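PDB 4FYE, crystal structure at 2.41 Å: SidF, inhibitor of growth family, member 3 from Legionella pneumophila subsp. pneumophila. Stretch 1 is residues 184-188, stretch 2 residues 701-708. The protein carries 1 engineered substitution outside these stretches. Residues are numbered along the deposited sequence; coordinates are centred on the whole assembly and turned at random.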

# COMPACT_ATOMS: atom_id res chain seq x y z
N THR A 184 -4.22 7.11 13.17
CA THR A 184 -4.99 7.04 11.96
C THR A 184 -4.90 8.38 11.23
O THR A 184 -4.93 9.43 11.86
N LEU A 185 -4.80 8.37 9.91
CA LEU A 185 -4.68 9.61 9.24
C LEU A 185 -5.80 9.84 8.25
O LEU A 185 -6.11 8.96 7.41
N ILE A 186 -6.39 11.05 8.33
CA ILE A 186 -7.57 11.41 7.55
C ILE A 186 -7.43 12.73 6.79
O ILE A 186 -7.03 13.75 7.34
N HIS A 187 -7.77 12.70 5.51
CA HIS A 187 -7.96 13.93 4.76
C HIS A 187 -9.35 14.03 4.23
O HIS A 187 -9.77 13.17 3.41
N ARG A 188 -10.07 15.08 4.67
CA ARG A 188 -11.41 15.43 4.16
C ARG A 188 -11.43 16.66 3.26
O ARG A 188 -10.83 17.70 3.59
N THR A 701 -2.01 14.89 -2.57
CA THR A 701 -0.64 14.79 -1.96
C THR A 701 -0.69 14.99 -0.47
O THR A 701 0.27 14.68 0.28
N THR A 702 -1.82 15.46 -0.01
CA THR A 702 -1.86 15.83 1.38
C THR A 702 -1.79 14.65 2.36
O THR A 702 -1.01 14.71 3.31
N ILE A 703 -2.50 13.56 2.06
CA ILE A 703 -2.40 12.31 2.85
C ILE A 703 -0.99 11.74 2.77
O ILE A 703 -0.52 11.19 3.77
N GLN A 704 -0.28 11.90 1.62
CA GLN A 704 1.07 11.43 1.47
C GLN A 704 2.00 12.20 2.40
O GLN A 704 2.86 11.61 3.00
N ALA A 705 1.81 13.50 2.55
CA ALA A 705 2.76 14.21 3.38
C ALA A 705 2.53 13.86 4.85
O ALA A 705 3.49 13.78 5.65
N LEU A 706 1.27 13.58 5.19
CA LEU A 706 0.91 13.14 6.55
C LEU A 706 1.49 11.79 6.89
O LEU A 706 2.08 11.62 7.94
N HIS A 707 1.28 10.82 5.98
CA HIS A 707 1.81 9.47 6.07
C HIS A 707 3.30 9.55 6.21
O HIS A 707 3.82 8.94 7.12
N HIS A 708 3.99 10.35 5.37
CA HIS A 708 5.46 10.51 5.47
C HIS A 708 5.92 11.04 6.82
O HIS A 708 6.98 10.65 7.35

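The most unusual feature of this contact is its one polar meeting point: in an otherwise greasy seam, the hydroxyl of Thr702 sits over one face of the His187 ring, with Thr702 OG1 3.1 Å from His187 ND1. The geometry leaves open whether the pair is hydrogen bonded. His187 extends from the strand with chi1 t, its CA-to-CB bond directed toward the helix, and its NE2 is satisfied by a hydrogen bond elsewhere in the structure. Thr702 also points toward its partner, but its chi1 of 110° lies between the usual wells. Threonine suits this position because it is compact and brings a polar atom to the ring on a short side chain.

The framework is a strand, 184-188, and a helical stretch, 701-708, running nearly antiparallel, at 159°, with axes 8.4 Å apart at closest approach. Residues more than 500 positions apart in sequence are thus brought together. In a strand, successive side chains alternate sides, so Leu185 and His187 point toward the helix while Ile186 between them points away. Along the helix, Thr702 and Leu706 are four residues apart, about one turn, and both point toward the strand; the backbone hydrogen bond from Leu706 N to Thr702 O, 3.2 Å, ties these two positions together.

Leu185 is the most heavily covered residue of the contact. With chi1 m and chi2 t, Leu185 CD1 comes within 3.7 Å of His707 CA, so that a methyl group rests against helix backbone. Leu185 CB lies 4.1 Å from Leu706 CD1 and 4.2 Å from Ile703 CD1. A branched hydrocarbon suits this place, since its neighbours across the contact are largely carbon.

Ile703 starts sideways, but its end comes nearer the strand. Chi1 t and chi2 p bring Ile703 CD1 to 3.6 Å from Leu185 O, 3.8 Å from His187 N and 4.1 Å from His187 CB. A single methyl therefore packs against both strand backbone and side chains, bridging the two inward-facing residues. Leu706, with chi1 at -98° between wells and chi2 t, sets its CD1 beside Leu185, an apolar group fitting for an aliphatic neighbour, and Leu706 CD1 approaches Ile186 O at 4.4 Å.

His707 meets Leu185 CD1 with its CA and, at 4.1 Å, His707 CB; the side chain starts sideways and its end leads away. Gln704 and His708 point away from the strand and make no contact with it. Together the two stretches bury 319 Å², a modest area filled mainly by aliphatic groups.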

# COMPACT_ATOMS: atom_id res chain seq x y z
CB THR A 184 -6.46 6.74 12.31
OG1 THR A 184 -6.56 5.37 12.70
CG2 THR A 184 -7.26 6.89 11.12
CB LEU A 185 -3.36 9.65 8.49
CG LEU A 185 -2.18 9.08 9.25
CD1 LEU A 185 -1.13 8.91 8.16
CD2 LEU A 185 -1.71 10.06 10.35
CB ILE A 186 -8.82 11.48 8.44
CG1 ILE A 186 -8.99 10.19 9.20
CG2 ILE A 186 -10.09 11.62 7.59
CD1 ILE A 186 -10.29 10.14 9.98
CB HIS A 187 -7.03 13.96 3.60
CG HIS A 187 -7.08 15.23 2.80
ND1 HIS A 187 -6.62 15.30 1.56
CD2 HIS A 187 -7.62 16.47 3.08
CE1 HIS A 187 -6.76 16.53 1.08
NE2 HIS A 187 -7.42 17.24 2.01
CB ARG A 188 -12.30 15.83 5.34
CG ARG A 188 -12.22 14.81 6.46
CD ARG A 188 -12.97 15.28 7.73
NE ARG A 188 -14.41 15.30 7.55
CZ ARG A 188 -15.28 14.89 8.48
NH1 ARG A 188 -14.86 14.44 9.66
NH2 ARG A 188 -16.58 14.93 8.22
CB THR A 701 0.35 15.77 -2.55
OG1 THR A 701 -0.40 16.91 -3.01
CG2 THR A 701 1.08 15.07 -3.75
CB THR A 702 -2.83 17.02 1.70
OG1 THR A 702 -3.94 16.58 2.42
CG2 THR A 702 -3.27 17.72 0.48
CB ILE A 703 -3.50 11.26 2.45
CG1 ILE A 703 -3.76 10.25 3.57
CG2 ILE A 703 -3.18 10.48 1.16
CD1 ILE A 703 -4.57 10.81 4.69
CB GLN A 704 1.58 11.58 0.01
CG GLN A 704 0.78 10.75 -0.96
CD GLN A 704 1.23 10.97 -2.39
OE1 GLN A 704 0.39 11.20 -3.28
NE2 GLN A 704 2.54 10.89 -2.62
CB ALA A 705 2.72 15.70 3.14
CB LEU A 706 -0.60 12.99 6.65
CG LEU A 706 -1.36 14.14 7.24
CD1 LEU A 706 -2.69 13.63 7.76
CD2 LEU A 706 -0.54 14.66 8.44
CB HIS A 707 1.33 8.62 4.89
CG HIS A 707 2.20 7.45 4.55
ND1 HIS A 707 1.92 6.20 4.98
CD2 HIS A 707 3.39 7.36 3.82
CE1 HIS A 707 2.90 5.35 4.56
NE2 HIS A 707 3.80 6.07 3.86
CB HIS A 708 5.98 11.39 4.32
CG HIS A 708 7.48 11.23 4.04
ND1 HIS A 708 8.46 11.87 4.78
CD2 HIS A 708 8.14 10.53 3.05
CE1 HIS A 708 9.67 11.56 4.29
NE2 HIS A 708 9.49 10.77 3.21